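Local coordinates for protein aminopeptidase N (Francisella tularensis subsp. tularensis, PDB 5DLL) that probably helps to degrade intracellular peptides as a zinc-dependent M1-family aminopeptidase, releasing amino acids one at a time from their N-termini, at residues 166-171 and 186-191; 196-201 and 273-278; 365-370 and 389-394. One frame throughout, in Å; residues are numbered along the deposited sequence.

Contact 1 of 3, residues 166-171 and 186-191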
loop_
_atom_site.group_PDB
_atom_site.type_symbol
_atom_site.label_atom_id
_atom_site.label_comp_id
_atom_site.label_asym_id
_atom_site.label_seq_id
_atom_site.Cartn_x
_atom_site.Cartn_y
_atom_site.Cartn_z
ATOM N N ILE A 166 0.442 11.321 30.088
ATOM C CA ILE A 166 -0.339 10.455 29.219
ATOM C C ILE A 166 0.273 9.066 29.272
ATOM O O ILE A 166 1.414 8.879 28.856
ATOM C CB ILE A 166 -0.350 10.983 27.766
ATOM C CG1 ILE A 166 -0.995 12.378 27.706
ATOM C CG2 ILE A 166 -1.053 10.008 26.828
ATOM C CD1 ILE A 166 -2.404 12.460 28.262
ATOM N N ILE A 167 -0.482 8.104 29.800
ATOM C CA ILE A 167 -0.017 6.719 29.922
ATOM C C ILE A 167 -1.070 5.762 29.360
ATOM O O ILE A 167 -2.096 5.507 29.988
ATOM C CB ILE A 167 0.363 6.352 31.381
ATOM C CG1 ILE A 167 -0.670 6.871 32.390
ATOM C CG2 ILE A 167 1.731 6.932 31.732
ATOM C CD1 ILE A 167 -0.428 6.388 33.805
ATOM N N LEU A 168 -0.802 5.241 28.161
ATOM C CA LEU A 168 -1.801 4.520 27.381
ATOM C C LEU A 168 -1.407 3.076 27.108
ATOM O O LEU A 168 -0.227 2.733 27.085
ATOM C CB LEU A 168 -2.021 5.221 26.040
ATOM C CG LEU A 168 -2.163 6.743 26.054
ATOM C CD1 LEU A 168 -2.393 7.239 24.635
ATOM C CD2 LEU A 168 -3.285 7.192 26.978
ATOM N N SER A 169 -2.424 2.241 26.899
ATOM C CA SER A 169 -2.251 0.873 26.426
ATOM C C SER A 169 -3.574 0.398 25.832
ATOM O O SER A 169 -4.486 1.199 25.652
ATOM C CB SER A 169 -1.787 -0.055 27.553
ATOM O OG SER A 169 -1.433 -1.330 27.035
ATOM N N ASN A 170 -3.686 -0.896 25.545
ATOM C CA ASN A 170 -4.850 -1.424 24.819
ATOM C C ASN A 170 -6.116 -1.521 25.676
ATOM O O ASN A 170 -6.062 -1.939 26.837
ATOM C CB ASN A 170 -4.554 -2.809 24.228
ATOM C CG ASN A 170 -3.183 -2.898 23.611
ATOM O OD1 ASN A 170 -2.210 -3.198 24.296
ATOM N ND2 ASN A 170 -3.097 -2.644 22.318
ATOM N N GLY A 171 -7.248 -1.152 25.074
ATOM C CA GLY A 171 -8.561 -1.293 25.697
ATOM C C GLY A 171 -9.038 -0.042 26.410
ATOM O O GLY A 171 -8.747 1.082 25.993
ATOM N N ALA A 186 -2.302 3.995 35.770
ATOM C CA ALA A 186 -3.485 3.749 34.956
ATOM C C ALA A 186 -3.568 2.258 34.635
ATOM O O ALA A 186 -2.546 1.616 34.395
ATOM C CB ALA A 186 -3.427 4.565 33.674
ATOM N N VAL A 187 -4.779 1.711 34.643
ATOM C CA VAL A 187 -4.989 0.310 34.320
ATOM C C VAL A 187 -5.840 0.223 33.057
ATOM O O VAL A 187 -6.920 0.813 32.988
ATOM C CB VAL A 187 -5.673 -0.446 35.475
ATOM C CG1 VAL A 187 -5.676 -1.948 35.205
ATOM C CG2 VAL A 187 -4.972 -0.147 36.792
ATOM N N TRP A 188 -5.338 -0.508 32.063
ATOM C CA TRP A 188 -6.012 -0.674 30.783
ATOM C C TRP A 188 -6.375 -2.136 30.573
ATOM O O TRP A 188 -5.493 -2.985 30.431
ATOM C CB TRP A 188 -5.102 -0.209 29.648
ATOM C CG TRP A 188 -4.829 1.257 29.664
ATOM C CD1 TRP A 188 -3.832 1.903 30.337
ATOM C CD2 TRP A 188 -5.567 2.267 28.971
ATOM N NE1 TRP A 188 -3.908 3.256 30.107
ATOM C CE2 TRP A 188 -4.965 3.505 29.273
ATOM C CE3 TRP A 188 -6.682 2.243 28.131
ATOM C CZ2 TRP A 188 -5.437 4.709 28.758
ATOM C CZ3 TRP A 188 -7.153 3.438 27.620
ATOM C CH2 TRP A 188 -6.531 4.657 27.934
ATOM N N LYS A 189 -7.672 -2.425 30.554
ATOM C CA LYS A 189 -8.160 -3.778 30.302
ATOM C C LYS A 189 -8.649 -3.916 28.865
ATOM O O LYS A 189 -9.358 -3.052 28.360
ATOM C CB LYS A 189 -9.289 -4.129 31.277
ATOM C CG LYS A 189 -9.861 -5.525 31.093
ATOM C CD LYS A 189 -10.583 -6.003 32.345
ATOM C CE LYS A 189 -11.465 -7.209 32.061
ATOM N NZ LYS A 189 -10.731 -8.308 31.371
ATOM N N ASP A 190 -8.251 -5.007 28.217
ATOM C CA ASP A 190 -8.718 -5.359 26.877
ATOM C C ASP A 190 -9.292 -6.779 26.955
ATOM O O ASP A 190 -8.539 -7.755 26.961
ATOM C CB ASP A 190 -7.564 -5.285 25.868
ATOM C CG ASP A 190 -8.003 -5.574 24.434
ATOM O OD1 ASP A 190 -9.117 -6.092 24.219
ATOM O OD2 ASP A 190 -7.218 -5.284 23.510
ATOM N N PRO A 191 -10.630 -6.893 27.010
ATOM C CA PRO A 191 -11.293 -8.170 27.288
ATOM C C PRO A 191 -11.219 -9.213 26.181
ATOM O O PRO A 191 -11.512 -10.380 26.442
ATOM C CB PRO A 191 -12.755 -7.766 27.520
ATOM C CG PRO A 191 -12.928 -6.499 26.764
ATOM C CD PRO A 191 -11.599 -5.802 26.790
#

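Contact 2 of 3, residues 196-201 and 273-278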
loop_
_atom_site.group_PDB
_atom_site.type_symbol
_atom_site.label_atom_id
_atom_site.label_comp_id
_atom_site.label_asym_id
_atom_site.label_seq_id
_atom_site.Cartn_x
_atom_site.Cartn_y
_atom_site.Cartn_z
ATOM N N CYS A 196 0.288 -11.205 21.027
ATOM C CA CYS A 196 1.102 -10.151 21.626
ATOM C C CYS A 196 1.637 -9.111 20.632
ATOM O O CYS A 196 1.972 -8.004 21.045
ATOM C CB CYS A 196 2.257 -10.752 22.439
ATOM S SG CYS A 196 3.315 -11.924 21.558
ATOM N N TYR A 197 1.703 -9.437 19.339
ATOM C CA TYR A 197 2.227 -8.489 18.344
ATOM C C TYR A 197 1.350 -7.238 18.211
ATOM O O TYR A 197 1.789 -6.215 17.671
ATOM C CB TYR A 197 2.446 -9.167 16.979
ATOM C CG TYR A 197 1.205 -9.365 16.125
ATOM C CD1 TYR A 197 0.721 -8.336 15.318
ATOM C CD2 TYR A 197 0.535 -10.587 16.100
ATOM C CE1 TYR A 197 -0.410 -8.508 14.528
ATOM C CE2 TYR A 197 -0.594 -10.771 15.310
ATOM C CZ TYR A 197 -1.066 -9.726 14.527
ATOM O OH TYR A 197 -2.188 -9.890 13.744
ATOM N N LEU A 198 0.119 -7.328 18.712
ATOM C CA LEU A 198 -0.809 -6.195 18.761
ATOM C C LEU A 198 -0.799 -5.467 20.096
ATOM O O LEU A 198 -1.599 -4.550 20.308
ATOM C CB LEU A 198 -2.231 -6.675 18.493
ATOM C CG LEU A 198 -2.416 -7.339 17.141
ATOM C CD1 LEU A 198 -3.748 -8.054 17.134
ATOM C CD2 LEU A 198 -2.318 -6.316 16.020
ATOM N N PHE A 199 0.083 -5.870 21.003
ATOM C CA PHE A 199 0.222 -5.162 22.262
ATOM C C PHE A 199 0.939 -3.838 22.004
ATOM O O PHE A 199 1.888 -3.784 21.211
ATOM C CB PHE A 199 0.991 -5.989 23.301
ATOM C CG PHE A 199 1.403 -5.191 24.497
ATOM C CD1 PHE A 199 2.607 -4.495 24.500
ATOM C CD2 PHE A 199 0.570 -5.085 25.594
ATOM C CE1 PHE A 199 2.978 -3.723 25.585
ATOM C CE2 PHE A 199 0.938 -4.314 26.686
ATOM C CZ PHE A 199 2.141 -3.634 26.682
ATOM N N ALA A 200 0.482 -2.781 22.673
ATOM C CA ALA A 200 1.157 -1.484 22.620
ATOM C C ALA A 200 1.090 -0.731 23.945
ATOM O O ALA A 200 0.139 -0.880 24.725
ATOM C CB ALA A 200 0.583 -0.628 21.502
ATOM N N LEU A 201 2.120 0.079 24.177
ATOM C CA LEU A 201 2.188 0.977 25.322
ATOM C C LEU A 201 2.773 2.305 24.860
ATOM O O LEU A 201 3.706 2.327 24.060
ATOM C CB LEU A 201 3.063 0.372 26.423
ATOM C CG LEU A 201 3.334 1.248 27.662
ATOM C CD1 LEU A 201 3.453 0.395 28.920
ATOM C CD2 LEU A 201 4.567 2.132 27.495
ATOM N N GLY A 273 5.574 2.961 10.032
ATOM C CA GLY A 273 4.750 3.847 9.209
ATOM C C GLY A 273 3.364 3.944 9.811
ATOM O O GLY A 273 2.880 5.036 10.121
ATOM N N ALA A 274 2.731 2.785 9.973
ATOM C CA ALA A 274 1.471 2.668 10.689
ATOM C C ALA A 274 1.366 1.272 11.292
ATOM O O ALA A 274 1.881 0.311 10.720
ATOM C CB ALA A 274 0.310 2.931 9.745
ATOM N N MET A 275 0.715 1.155 12.447
ATOM C CA MET A 275 0.573 -0.149 13.095
ATOM C C MET A 275 -0.793 -0.304 13.748
ATOM O O MET A 275 -1.275 0.611 14.410
ATOM C CB MET A 275 1.691 -0.375 14.124
ATOM C CG MET A 275 1.635 -1.728 14.833
ATOM S SD MET A 275 1.862 -3.161 13.748
ATOM C CE MET A 275 0.863 -4.400 14.579
ATOM N N GLU A 276 -1.380 -1.489 13.589
ATOM C CA GLU A 276 -2.774 -1.728 13.954
ATOM C C GLU A 276 -2.983 -2.162 15.404
ATOM O O GLU A 276 -3.897 -2.944 15.686
ATOM C CB GLU A 276 -3.387 -2.791 13.027
ATOM C CG GLU A 276 -2.923 -4.224 13.271
ATOM C CD GLU A 276 -1.953 -4.753 12.235
ATOM O OE1 GLU A 276 -1.293 -3.941 11.544
ATOM O OE2 GLU A 276 -1.858 -6.000 12.133
ATOM N N ASN A 277 -2.172 -1.659 16.330
ATOM C CA ASN A 277 -2.251 -2.137 17.711
ATOM C C ASN A 277 -3.675 -1.956 18.225
ATOM O O ASN A 277 -4.271 -0.898 18.034
ATOM C CB ASN A 277 -1.252 -1.418 18.625
ATOM C CG ASN A 277 0.169 -1.482 18.107
ATOM O OD1 ASN A 277 0.796 -0.450 17.880
ATOM N ND2 ASN A 277 0.684 -2.691 17.920
ATOM N N LYS A 278 -4.216 -3.000 18.849
ATOM C CA LYS A 278 -5.629 -3.046 19.216
ATOM C C LYS A 278 -6.027 -1.874 20.119
ATOM O O LYS A 278 -5.519 -1.734 21.229
ATOM C CB LYS A 278 -5.946 -4.387 19.884
ATOM C CG LYS A 278 -7.365 -4.558 20.414
ATOM C CD LYS A 278 -8.419 -4.479 19.323
ATOM C CE LYS A 278 -9.774 -4.979 19.817
ATOM N NZ LYS A 278 -9.901 -6.457 19.674
#

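Contact 3 of 3, residues 365-370 and 389-394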
loop_
_atom_site.group_PDB
_atom_site.type_symbol
_atom_site.label_atom_id
_atom_site.label_comp_id
_atom_site.label_asym_id
_atom_site.label_seq_id
_atom_site.Cartn_x
_atom_site.Cartn_y
_atom_site.Cartn_z
ATOM N N PHE A 365 3.536 -8.259 -11.221
ATOM C CA PHE A 365 3.929 -9.010 -12.413
ATOM C C PHE A 365 5.450 -9.048 -12.548
ATOM O O PHE A 365 6.014 -10.085 -12.897
ATOM C CB PHE A 365 3.302 -8.392 -13.671
ATOM C CG PHE A 365 1.869 -8.809 -13.927
ATOM C CD1 PHE A 365 1.068 -9.353 -12.923
ATOM C CD2 PHE A 365 1.310 -8.625 -15.188
ATOM C CE1 PHE A 365 -0.243 -9.716 -13.181
ATOM C CE2 PHE A 365 -0.000 -8.988 -15.448
ATOM C CZ PHE A 365 -0.777 -9.534 -14.444
ATOM N N ALA A 366 6.105 -7.922 -12.261
ATOM C CA ALA A 366 7.570 -7.835 -12.318
ATOM C C ALA A 366 8.246 -8.728 -11.278
ATOM O O ALA A 366 9.311 -9.295 -11.539
ATOM C CB ALA A 366 8.030 -6.391 -12.147
ATOM N N GLU A 367 7.628 -8.842 -10.101
ATOM C CA GLU A 367 8.116 -9.724 -9.040
ATOM C C GLU A 367 7.937 -11.205 -9.394
ATOM O O GLU A 367 8.813 -12.021 -9.101
ATOM C CB GLU A 367 7.404 -9.409 -7.724
ATOM C CG GLU A 367 7.953 -10.157 -6.516
ATOM C CD GLU A 367 7.444 -9.593 -5.203
ATOM O OE1 GLU A 367 6.209 -9.502 -5.025
ATOM O OE2 GLU A 367 8.282 -9.244 -4.347
ATOM N N ASP A 368 6.810 -11.547 -10.016
ATOM C CA ASP A 368 6.545 -12.927 -10.435
ATOM C C ASP A 368 7.375 -13.339 -11.659
ATOM O O ASP A 368 7.506 -14.533 -11.941
ATOM C CB ASP A 368 5.048 -13.144 -10.713
ATOM C CG ASP A 368 4.254 -13.545 -9.465
ATOM O OD1 ASP A 368 4.855 -13.867 -8.411
ATOM O OD2 ASP A 368 3.007 -13.547 -9.554
ATOM N N ALA A 369 7.918 -12.359 -12.383
ATOM C CA ALA A 369 8.847 -12.614 -13.495
ATOM C C ALA A 369 10.294 -12.777 -13.016
ATOM O O ALA A 369 11.132 -13.318 -13.740
ATOM C CB ALA A 369 8.764 -11.485 -14.511
ATOM N N SER A 370 10.572 -12.308 -11.799
ATOM C CA SER A 370 11.927 -12.281 -11.247
ATOM C C SER A 370 12.318 -13.610 -10.581
ATOM O O SER A 370 11.473 -14.496 -10.401
ATOM C CB SER A 370 12.056 -11.121 -10.239
ATOM O OG SER A 370 11.435 -11.412 -8.993
ATOM N N THR A 389 5.842 -8.111 0.651
ATOM C CA THR A 389 5.965 -7.956 -0.799
ATOM C C THR A 389 4.611 -7.666 -1.423
ATOM O O THR A 389 3.570 -7.978 -0.839
ATOM C CB THR A 389 6.499 -9.245 -1.449
ATOM O OG1 THR A 389 5.648 -10.347 -1.107
ATOM C CG2 THR A 389 7.909 -9.542 -0.979
ATOM N N VAL A 390 4.633 -7.078 -2.618
ATOM C CA VAL A 390 3.403 -6.803 -3.370
ATOM C C VAL A 390 2.632 -8.079 -3.728
ATOM O O VAL A 390 1.405 -8.078 -3.765
ATOM C CB VAL A 390 3.663 -5.956 -4.641
ATOM C CG1 VAL A 390 4.157 -4.571 -4.254
ATOM C CG2 VAL A 390 4.656 -6.629 -5.580
ATOM N N THR A 391 3.347 -9.170 -3.979
ATOM C CA THR A 391 2.710 -10.472 -4.152
ATOM C C THR A 391 1.829 -10.830 -2.947
ATOM O O THR A 391 0.653 -11.137 -3.108
ATOM C CB THR A 391 3.763 -11.576 -4.362
ATOM O OG1 THR A 391 4.440 -11.361 -5.609
ATOM C CG2 THR A 391 3.119 -12.965 -4.357
ATOM N N VAL A 392 2.396 -10.781 -1.746
ATOM C CA VAL A 392 1.680 -11.206 -0.540
ATOM C C VAL A 392 0.530 -10.248 -0.181
ATOM O O VAL A 392 -0.554 -10.692 0.190
ATOM C CB VAL A 392 2.645 -11.355 0.662
ATOM C CG1 VAL A 392 1.888 -11.617 1.960
ATOM C CG2 VAL A 392 3.643 -12.476 0.410
ATOM N N TYR A 393 0.769 -8.943 -0.302
ATOM C CA TYR A 393 -0.213 -7.933 0.104
ATOM C C TYR A 393 -1.225 -7.623 -0.998
ATOM O O TYR A 393 -2.436 -7.773 -0.805
ATOM C CB TYR A 393 0.496 -6.636 0.515
ATOM C CG TYR A 393 1.095 -6.670 1.904
ATOM C CD1 TYR A 393 1.983 -7.681 2.282
ATOM C CD2 TYR A 393 0.781 -5.686 2.843
ATOM C CE1 TYR A 393 2.532 -7.714 3.552
ATOM C CE2 TYR A 393 1.331 -5.711 4.115
ATOM C CZ TYR A 393 2.207 -6.725 4.464
ATOM O OH TYR A 393 2.754 -6.757 5.725
ATOM N N ASN A 394 -0.714 -7.191 -2.147
ATOM C CA ASN A 394 -1.552 -6.654 -3.216
ATOM C C ASN A 394 -2.190 -7.733 -4.093
ATOM O O ASN A 394 -3.367 -7.622 -4.433
ATOM C CB ASN A 394 -0.763 -5.645 -4.054
ATOM C CG ASN A 394 -0.145 -4.542 -3.205
ATOM O OD1 ASN A 394 1.038 -4.584 -2.882
ATOM N ND2 ASN A 394 -0.950 -3.564 -2.823
#

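Contact 1 of 3, residues 166-171 and 186-191
Strand 166-169 runs beside strand 186-191 in nearly the same direction, their axes 20° apart and 7.2 Å away at the closest. The chains converge toward their C-terminal ends, from a CA separation of 6.8 Å between Ile167 and Ala186 to 4.2 Å between Gly171 and Asp190. No backbone hydrogen bond joins the two segments. Trp188 fills the gap instead, lying along the backbone of 167-171: its indole N-H, NE1, donates to Ile167 O at 2.9 Å, a bent bond with the acceptor 19° out of the ring plane. One indole face is covered by the Leu168-Ser169 peptide, while Gly171 O sits near the CE3 edge. The strands belong to different sheets of the M1 N-terminal domain: 166-169 borders a four-stranded antiparallel sheet, pairing with 201-204, and 183-191 lies in the large mixed sheet between 150-160 and 172-179. Apolar contacts flank the indole. Leu168 CD2 meets its CZ2 at 3.7 Å, and Met263 touches both residues. At the wider end, Ile167 CD1 reaches Ala186 CB at 3.5 Å. Where the chains come together, Gly171 brings its CA-H to Lys189 O at 3.3 Å, and a CB would clash there.

Contact 2 of 3, residues 196-201 and 273-278
The carbonyl oxygen Leu198 O receives two weak hydrogen bonds, one from the backbone N of Lys278 at 3.4 Å and one from Asn170 ND2. The carbonyl leaves the end of the short 3-10 turn 196-198, and the two touching parts of the chain pass at 81° to each other, so they meet at a crossing and do not pair as strands. Asn277 lies against this crossing: its CB packs on Ala200 CB at 3.5 Å, and the methyl of Ala200 also rests against the amide carbon CG. The Leu198 side chain crosses that of Glu276, CD2 lying 3.5 Å from Glu276 CG. Met275 leaves with CG anti to the backbone N (chi1 -179°) and then bends at chi2 and chi3, which brings CE within 4.0 Å of both Leu198 CD2 and Tyr197 CD1, meeting the tyrosine at the ring edge.

The same ring edge faces the carboxylate of Glu276, with OE2 in the ring plane 3.8 Å from Tyr197 CE1 and the two planes 85° apart. That oxygen is held by a salt bridge to Lys331, while the hydroxyl of Tyr197 bonds to Thr321 and its ring stacks edge-to-face with Trp325. Residues 273-277 spell the GAMEN motif of M1 aminopeptidases, which in this family helps to recognise the free amino terminus of the substrate. Glu276 here lies about 4 Å from the zinc ion and beside the metal ligands His313 and Glu332. The buried 196-201 loop packs on the motif through apolar contacts and one weak backbone bond. It offers the Glu276 carboxylate a ring edge and a methyl group but no hydrogen-bond donor, and the salt bridge comes from Lys331 of the peptidase domain instead.

Contact 3 of 3, residues 365-370 and 389-394
Glu367 crosses the side chain of Thr389 at about a right angle, with its carboxylate tip against Val390 CG2 and Thr391 in the first turn of helix 390-423. An extended chain takes it there: CG is anti to the backbone N (chi1 -173°) and the chain stays straight beyond CG. OE1 accepts two hydrogen bonds from Thr391, one from the backbone N at 3.1 Å, met nearly along the C-O axis, and a second from the hydroxyl OG1 at 2.6 Å, which comes from the anti side, 35° out of the carboxylate plane. Both donors grip the one oxygen, OE1. OE2 rests instead on the methyl of Thr389, 3.4 Å from CG2, while Val390 CG2 lies 3.3 Å from OE1.

Gln364 NE2, from the same helix as Glu367, bonds Thr391 OG1 and so ties the helices a second time; it also bonds Asp368 OD2 within its own helix. Thr389 OG1 accepts a weak capping bond from Val392 N at 3.3 Å and is hydrogen-bonded to His374. The carboxylate lies at the amino end of the helix, where the helix dipole would be expected to stabilise its negative charge. The segment axes are 10.2 Å apart at their closest and 139° apart in direction; the Glu367 side chain spans the distance. Thr389 as N-cap, together with an acidic residue of the preceding helix accepting a first-turn N-H, makes a helix N-terminal capping arrangement between consecutive helices of the M1 peptidase domain.

Overall arrangement
Contacts 1 and 2 are buried neighbours, with centres about 13 Å apart, joined by hydrogen bonds from Asn170 to Lys278 and from Ser169 to Ala200. Segment 166-171 is thus hydrogen-bonded to both segments of contact 2. Contact 1 joins two sheets of the N-terminal domain through an indole, whereas contact 2 joins that domain to the peptidase domain by apolar side chains and one weak backbone bond close to the zinc ion. Contact 3 is only partly buried, lies wholly within the peptidase domain and touches neither of the others; its nearest atoms are about 8 Å from contact 2. There the link is a carboxylate at a helix start.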